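Local coordinates for actin-binding protein (Saccharomyces cerevisiae, PDB 1JO8) that binds actin filaments and regulates actin assembly by the ARP2/3 complex, its SH3 domain, the part in this structure, binding partner proteins, at residues N15-I28 / W35-F49. Residues are numbered along the deposited sequence; the frame is centred on the assembly and turned at random.
Sequences NELTFVENDKIINI and WWLGELEKDGSKGLF
Asp-23 OD2 is gripped from opposite faces of its carboxylate: Lys-42 NZ arrives on the syn side at 2.7 Å, completing a salt bridge, while the backbone N of Val-20 comes from above the plane at 2.9 Å. The second bond closes over the type II turn from Val-20 to Asp-23, so one oxygen both braces its own turn and anchors the loop that follows strand 35-40. A water joins the other oxygen, OD1, to the same ammonium group. An alanine here would probably leave the Lys-42 charge without its mate and the Val-20 N-H without its acceptor. Beside this pair, Glu-41 N donates to Lys-24 O at 3.0 Å, and in one modelled conformer of Glu-41 a water links its OE2 to Lys-24 NZ.

These contacts belong to the SH3 fold, in which strand 24-29 pairs antiparallel with strand 35-40 and the meander continues into strand 46-50. Ile-26 and Glu-39 exchange two backbone hydrogen bonds, the shorter, from Ile-26 N to Glu-39 O, 2.7 Å. The loop ahead of strand 24-29 is tied to strand 46-50 by Leu-48, which donates to Asn-15 O and accepts from Leu-17 N.

The side chains facing into the barrel, Leu-17, Phe-19, Leu-40 and Phe-49, form part of the hydrophobic core. Leu-40 CD2 touches Leu-17 CD1, and the latter methyl also meets Phe-49 CD1 at 3.7 Å. With CG set between backbone N and carbonyl carbon (chi1 54°), Phe-19 turns its edge toward the face of Phe-49 in an offset edge-to-face pair, planes at 78°, and Val-54 of the last strand touches both side chains.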
loop_
_atom_site.group_PDB
_atom_site.type_symbol
_atom_site.label_atom_id
_atom_site.label_comp_id
_atom_site.label_asym_id
_atom_site.label_seq_id
_atom_site.Cartn_x
_atom_site.Cartn_y
_atom_site.Cartn_z
ATOM N N ASN A 15 9.840 -3.981 6.713
ATOM C CA ASN A 15 9.092 -4.675 5.659
ATOM C C ASN A 15 7.822 -3.952 5.205
ATOM O O ASN A 15 7.068 -4.502 4.405
ATOM C CB ASN A 15 8.774 -6.125 6.079
ATOM C CG ASN A 15 7.836 -6.206 7.252
ATOM O OD1 ASN A 15 7.328 -5.229 7.732
ATOM N ND2 ASN A 15 7.590 -7.434 7.726
ATOM N N GLU A 16 7.614 -2.716 5.661
ATOM C CA GLU A 16 6.399 -1.966 5.358
ATOM C C GLU A 16 6.636 -0.861 4.353
ATOM O O GLU A 16 7.750 -0.348 4.211
ATOM C CB GLU A 16 5.849 -1.339 6.640
ATOM C CG GLU A 16 5.340 -2.390 7.601
ATOM C CD GLU A 16 4.907 -1.850 8.935
ATOM O OE1 GLU A 16 4.781 -0.617 9.063
ATOM O OE2 GLU A 16 4.681 -2.667 9.854
ATOM N N LEU A 17 5.575 -0.497 3.626
ATOM C CA LEU A 17 5.582 0.695 2.778
ATOM C C LEU A 17 5.335 1.938 3.615
ATOM O O LEU A 17 4.795 1.881 4.722
ATOM C CB LEU A 17 4.449 0.626 1.760
ATOM C CG LEU A 17 4.508 -0.456 0.694
ATOM C CD1 LEU A 17 3.261 -0.463 -0.180
ATOM C CD2 LEU A 17 5.713 -0.217 -0.153
ATOM N N THR A 18 5.720 3.062 3.050
ATOM C CA THR A 18 5.389 4.394 3.531
ATOM C C THR A 18 4.770 5.123 2.344
ATOM O O THR A 18 5.327 5.088 1.261
ATOM C CB THR A 18 6.650 5.139 3.995
ATOM O OG1 THR A 18 7.150 4.505 5.169
ATOM C CG2 THR A 18 6.366 6.600 4.363
ATOM N N PHE A 19 3.631 5.772 2.521
ATOM C CA PHE A 19 2.989 6.465 1.425
ATOM C C PHE A 19 2.110 7.563 1.955
ATOM O O PHE A 19 1.864 7.617 3.150
ATOM C CB PHE A 19 2.226 5.498 0.518
ATOM C CG PHE A 19 1.218 4.621 1.219
ATOM C CD1 PHE A 19 -0.020 5.102 1.624
ATOM C CD2 PHE A 19 1.489 3.279 1.405
ATOM C CE1 PHE A 19 -0.947 4.265 2.211
ATOM C CE2 PHE A 19 0.561 2.440 1.990
ATOM C CZ PHE A 19 -0.648 2.938 2.401
ATOM N N VAL A 20 1.628 8.423 1.060
ATOM C CA VAL A 20 0.725 9.499 1.436
ATOM C C VAL A 20 -0.586 9.356 0.686
ATOM O O VAL A 20 -0.659 8.674 -0.332
ATOM C CB VAL A 20 1.338 10.899 1.188
ATOM C CG1 VAL A 20 2.505 11.127 2.141
ATOM C CG2 VAL A 20 1.766 11.061 -0.252
ATOM N N GLU A 21 -1.621 10.005 1.201
ATOM C CA GLU A 21 -2.925 10.037 0.587
ATOM C C GLU A 21 -2.756 10.334 -0.899
ATOM O O GLU A 21 -1.990 11.218 -1.297
ATOM C CB GLU A 21 -3.774 11.145 1.241
ATOM C CG GLU A 21 -5.253 11.068 0.835
ATOM C CD GLU A 21 -6.113 12.216 1.338
ATOM O OE1 GLU A 21 -5.602 13.021 2.132
ATOM O OE2 GLU A 21 -7.299 12.305 0.941
ATOM N N ASN A 22 -3.504 9.607 -1.713
ATOM C CA ASN A 22 -3.509 9.717 -3.162
ATOM C C ASN A 22 -2.394 9.025 -3.899
ATOM O O ASN A 22 -2.484 8.880 -5.103
ATOM C CB ASN A 22 -3.704 11.134 -3.639
ATOM C CG ASN A 22 -5.065 11.648 -3.278
ATOM O OD1 ASN A 22 -6.058 10.902 -3.312
ATOM N ND2 ASN A 22 -5.123 12.909 -2.868
ATOM N N ASP A 23 -1.398 8.516 -3.198
ATOM C CA ASP A 23 -0.415 7.671 -3.864
ATOM C C ASP A 23 -1.088 6.379 -4.303
ATOM O O ASP A 23 -1.989 5.885 -3.638
ATOM C CB ASP A 23 0.728 7.296 -2.920
ATOM C CG ASP A 23 1.688 8.399 -2.650
ATOM O OD1 ASP A 23 1.666 9.439 -3.357
ATOM O OD2 ASP A 23 2.527 8.229 -1.717
ATOM N N LYS A 24 -0.640 5.821 -5.411
ATOM C CA LYS A 24 -1.127 4.546 -5.897
ATOM C C LYS A 24 -0.216 3.394 -5.474
ATOM O O LYS A 24 1.005 3.537 -5.428
ATOM C CB LYS A 24 -1.252 4.574 -7.413
ATOM C CG LYS A 24 -2.359 5.489 -7.890
ATOM C CD LYS A 24 -2.429 5.446 -9.423
ATOM C CE LYS A 24 -3.572 6.298 -9.972
ATOM N NZ LYS A 24 -3.595 6.273 -11.482
ATOM N N ILE A 25 -0.832 2.287 -5.095
ATOM C CA ILE A 25 -0.130 1.074 -4.697
ATOM C C ILE A 25 -0.570 0.044 -5.730
ATOM O O ILE A 25 -1.765 -0.182 -5.919
ATOM C CB ILE A 25 -0.530 0.625 -3.290
ATOM C CG1 ILE A 25 -0.090 1.627 -2.246
ATOM C CG2 ILE A 25 0.150 -0.713 -3.001
ATOM C CD1 ILE A 25 -1.013 2.809 -1.957
ATOM N N ILE A 26 0.387 -0.579 -6.395
ATOM C CA ILE A 26 0.121 -1.458 -7.519
ATOM C C ILE A 26 0.523 -2.897 -7.226
ATOM O O ILE A 26 1.239 -3.189 -6.256
ATOM C CB ILE A 26 0.815 -0.936 -8.812
ATOM C CG1 ILE A 26 2.318 -1.146 -8.763
ATOM C CG2 ILE A 26 0.481 0.536 -9.042
ATOM C CD1 ILE A 26 2.988 -0.844 -10.111
ATOM N N ASN A 27 0.060 -3.812 -8.062
ATOM C CA ASN A 27 0.373 -5.237 -7.937
ATOM C C ASN A 27 0.101 -5.732 -6.531
ATOM O O ASN A 27 0.922 -6.411 -5.905
ATOM C CB ASN A 27 1.805 -5.541 -8.341
ATOM C CG ASN A 27 2.036 -7.044 -8.688
ATOM O OD1 ASN A 27 1.091 -7.798 -8.967
ATOM N ND2 ASN A 27 3.260 -7.510 -8.460
ATOM N N ILE A 28 -1.092 -5.445 -6.050
ATOM C CA ILE A 28 -1.456 -5.853 -4.710
ATOM C C ILE A 28 -1.636 -7.360 -4.632
ATOM O O ILE A 28 -2.237 -7.980 -5.508
ATOM C CB ILE A 28 -2.717 -5.120 -4.268
ATOM C CG1 ILE A 28 -2.361 -3.648 -4.090
ATOM C CG2 ILE A 28 -3.308 -5.704 -2.981
ATOM C CD1 ILE A 28 -3.525 -2.716 -3.968
ATOM N N TRP A 35 -3.385 -7.134 6.221
ATOM C CA TRP A 35 -2.143 -6.623 5.688
ATOM C C TRP A 35 -1.987 -7.165 4.282
ATOM O O TRP A 35 -2.115 -8.376 4.074
ATOM C CB TRP A 35 -0.974 -7.091 6.544
ATOM C CG TRP A 35 -0.929 -6.438 7.879
ATOM C CD1 TRP A 35 -1.565 -6.835 9.015
ATOM C CD2 TRP A 35 -0.250 -5.227 8.197
ATOM N NE1 TRP A 35 -1.300 -5.949 10.032
ATOM C CE2 TRP A 35 -0.481 -4.955 9.561
ATOM C CE3 TRP A 35 0.583 -4.374 7.486
ATOM C CZ2 TRP A 35 0.070 -3.838 10.206
ATOM C CZ3 TRP A 35 1.137 -3.289 8.137
ATOM C CH2 TRP A 35 0.882 -3.034 9.474
ATOM N N TRP A 36 -1.709 -6.274 3.334
ATOM C CA TRP A 36 -1.503 -6.635 1.957
ATOM C C TRP A 36 -0.087 -6.261 1.578
ATOM O O TRP A 36 0.554 -5.451 2.231
ATOM C CB TRP A 36 -2.486 -5.949 1.024
ATOM C CG TRP A 36 -3.927 -6.315 1.275
ATOM C CD1 TRP A 36 -4.383 -7.408 1.946
ATOM C CD2 TRP A 36 -5.093 -5.599 0.844
ATOM N NE1 TRP A 36 -5.759 -7.425 1.954
ATOM C CE2 TRP A 36 -6.221 -6.324 1.291
ATOM C CE3 TRP A 36 -5.301 -4.423 0.141
ATOM C CZ2 TRP A 36 -7.518 -5.916 1.042
ATOM C CZ3 TRP A 36 -6.613 -4.031 -0.117
ATOM C CH2 TRP A 36 -7.690 -4.770 0.344
ATOM N N LEU A 37 0.394 -6.878 0.517
ATOM C CA LEU A 37 1.678 -6.562 -0.055
ATOM C C LEU A 37 1.448 -5.770 -1.350
ATOM O O LEU A 37 0.563 -6.125 -2.130
ATOM C CB LEU A 37 2.393 -7.838 -0.397
ATOM C CG LEU A 37 3.781 -7.877 -0.987
ATOM C CD1 LEU A 37 4.824 -7.088 -0.267
ATOM C CD2 LEU A 37 4.208 -9.303 -1.287
ATOM N N GLY A 38 2.244 -4.745 -1.592
ATOM C CA GLY A 38 2.125 -4.026 -2.837
ATOM C C GLY A 38 3.383 -3.255 -3.161
ATOM O O GLY A 38 4.360 -3.290 -2.409
ATOM N N GLU A 39 3.323 -2.550 -4.275
ATOM C CA GLU A 39 4.432 -1.785 -4.804
ATOM C C GLU A 39 3.991 -0.347 -5.023
ATOM O O GLU A 39 2.933 -0.095 -5.589
ATOM C CB GLU A 39 4.867 -2.398 -6.125
ATOM C CG GLU A 39 5.897 -1.584 -6.885
ATOM C CD GLU A 39 6.230 -2.131 -8.265
ATOM O OE1 GLU A 39 5.894 -3.309 -8.521
ATOM O OE2 GLU A 39 6.880 -1.393 -9.056
ATOM N N LEU A 40 4.773 0.626 -4.599
ATOM C CA LEU A 40 4.378 1.994 -4.897
ATOM C C LEU A 40 4.547 2.333 -6.361
ATOM O O LEU A 40 5.622 2.133 -6.936
ATOM C CB LEU A 40 5.159 3.005 -4.087
ATOM C CG LEU A 40 4.993 2.944 -2.577
ATOM C CD1 LEU A 40 5.704 4.124 -1.910
ATOM C CD2 LEU A 40 3.567 2.874 -2.155
ATOM N N GLU A 41 3.523 2.930 -6.953
ATOM C CA GLU A 41 3.658 3.435 -8.301
ATOM C C GLU A 41 4.805 4.447 -8.383
ATOM O O GLU A 41 5.535 4.513 -9.384
ATOM C CB GLU A 41 2.350 4.136 -8.710
ATOM C CG GLU A 41 2.420 4.780 -10.080
ATOM C CD GLU A 41 1.389 5.889 -10.352
ATOM O OE1 GLU A 41 0.815 6.471 -9.409
ATOM O OE2 GLU A 41 1.119 6.146 -11.549
ATOM N N LYS A 42 4.958 5.277 -7.364
ATOM C CA LYS A 42 5.874 6.406 -7.533
ATOM C C LYS A 42 7.342 6.071 -7.494
ATOM O O LYS A 42 8.162 6.843 -8.002
ATOM C CB LYS A 42 5.550 7.521 -6.541
ATOM C CG LYS A 42 5.915 7.204 -5.123
ATOM C CD LYS A 42 5.311 8.250 -4.165
ATOM C CE LYS A 42 5.730 8.044 -2.743
ATOM N NZ LYS A 42 5.129 9.100 -1.893
ATOM N N ASP A 43 7.727 4.943 -6.896
ATOM C CA ASP A 43 9.143 4.644 -6.733
ATOM C C ASP A 43 9.533 3.184 -6.823
ATOM O O ASP A 43 10.702 2.880 -6.666
ATOM C CB ASP A 43 9.687 5.265 -5.432
ATOM C CG ASP A 43 9.109 4.684 -4.168
ATOM O OD1 ASP A 43 8.441 3.616 -4.193
ATOM O OD2 ASP A 43 9.298 5.270 -3.071
ATOM N N GLY A 44 8.588 2.271 -7.023
ATOM C CA GLY A 44 8.954 0.870 -7.126
ATOM C C GLY A 44 9.243 0.176 -5.815
ATOM O O GLY A 44 9.579 -0.999 -5.836
ATOM N N SER A 45 9.116 0.849 -4.674
ATOM C CA SER A 45 9.352 0.196 -3.374
ATOM C C SER A 45 8.220 -0.793 -3.114
ATOM O O SER A 45 7.118 -0.615 -3.590
ATOM C CB SER A 45 9.477 1.204 -2.236
ATOM O OG SER A 45 8.341 1.992 -2.060
ATOM N N LYS A 46 8.513 -1.859 -2.369
ATOM C CA LYS A 46 7.539 -2.904 -2.110
ATOM C C LYS A 46 7.495 -3.183 -0.638
ATOM O O LYS A 46 8.501 -3.047 0.066
ATOM C CB LYS A 46 7.916 -4.195 -2.835
ATOM C CG LYS A 46 7.944 -4.044 -4.332
ATOM C CD LYS A 46 8.063 -5.363 -5.060
ATOM C CE LYS A 46 8.265 -5.125 -6.549
ATOM N NZ LYS A 46 7.946 -6.311 -7.413
ATOM N N GLY A 47 6.338 -3.597 -0.144
ATOM C CA GLY A 47 6.211 -3.921 1.259
ATOM C C GLY A 47 4.779 -4.107 1.688
ATOM O O GLY A 47 3.844 -4.003 0.886
ATOM N N LEU A 48 4.620 -4.360 2.974
ATOM C CA LEU A 48 3.333 -4.575 3.581
ATOM C C LEU A 48 2.684 -3.269 3.994
ATOM O O LEU A 48 3.366 -2.284 4.328
ATOM C CB LEU A 48 3.504 -5.435 4.830
ATOM C CG LEU A 48 3.893 -6.886 4.610
ATOM C CD1 LEU A 48 4.304 -7.492 5.921
ATOM C CD2 LEU A 48 2.726 -7.656 4.002
ATOM N N PHE A 49 1.358 -3.269 4.025
ATOM C CA PHE A 49 0.629 -2.102 4.464
ATOM C C PHE A 49 -0.731 -2.556 4.949
ATOM O O PHE A 49 -1.222 -3.609 4.504
ATOM C CB PHE A 49 0.496 -1.066 3.345
ATOM C CG PHE A 49 -0.273 -1.547 2.153
ATOM C CD1 PHE A 49 0.316 -2.311 1.161
ATOM C CD2 PHE A 49 -1.621 -1.293 2.049
ATOM C CE1 PHE A 49 -0.429 -2.771 0.090
ATOM C CE2 PHE A 49 -2.350 -1.755 0.985
ATOM C CZ PHE A 49 -1.766 -2.494 0.005
HETATM O O HOH W 1 7.800 2.558 0.747
HETATM O O HOH W 2 3.631 11.462 -3.264
HETATM O O HOH W 3 2.886 5.684 -5.313
HETATM O O HOH W 4 1.362 7.362 -6.980
HETATM O O HOH W 5 -1.276 7.345 -12.427
HETATM O O HOH W 6 5.171 -5.745 -7.489
#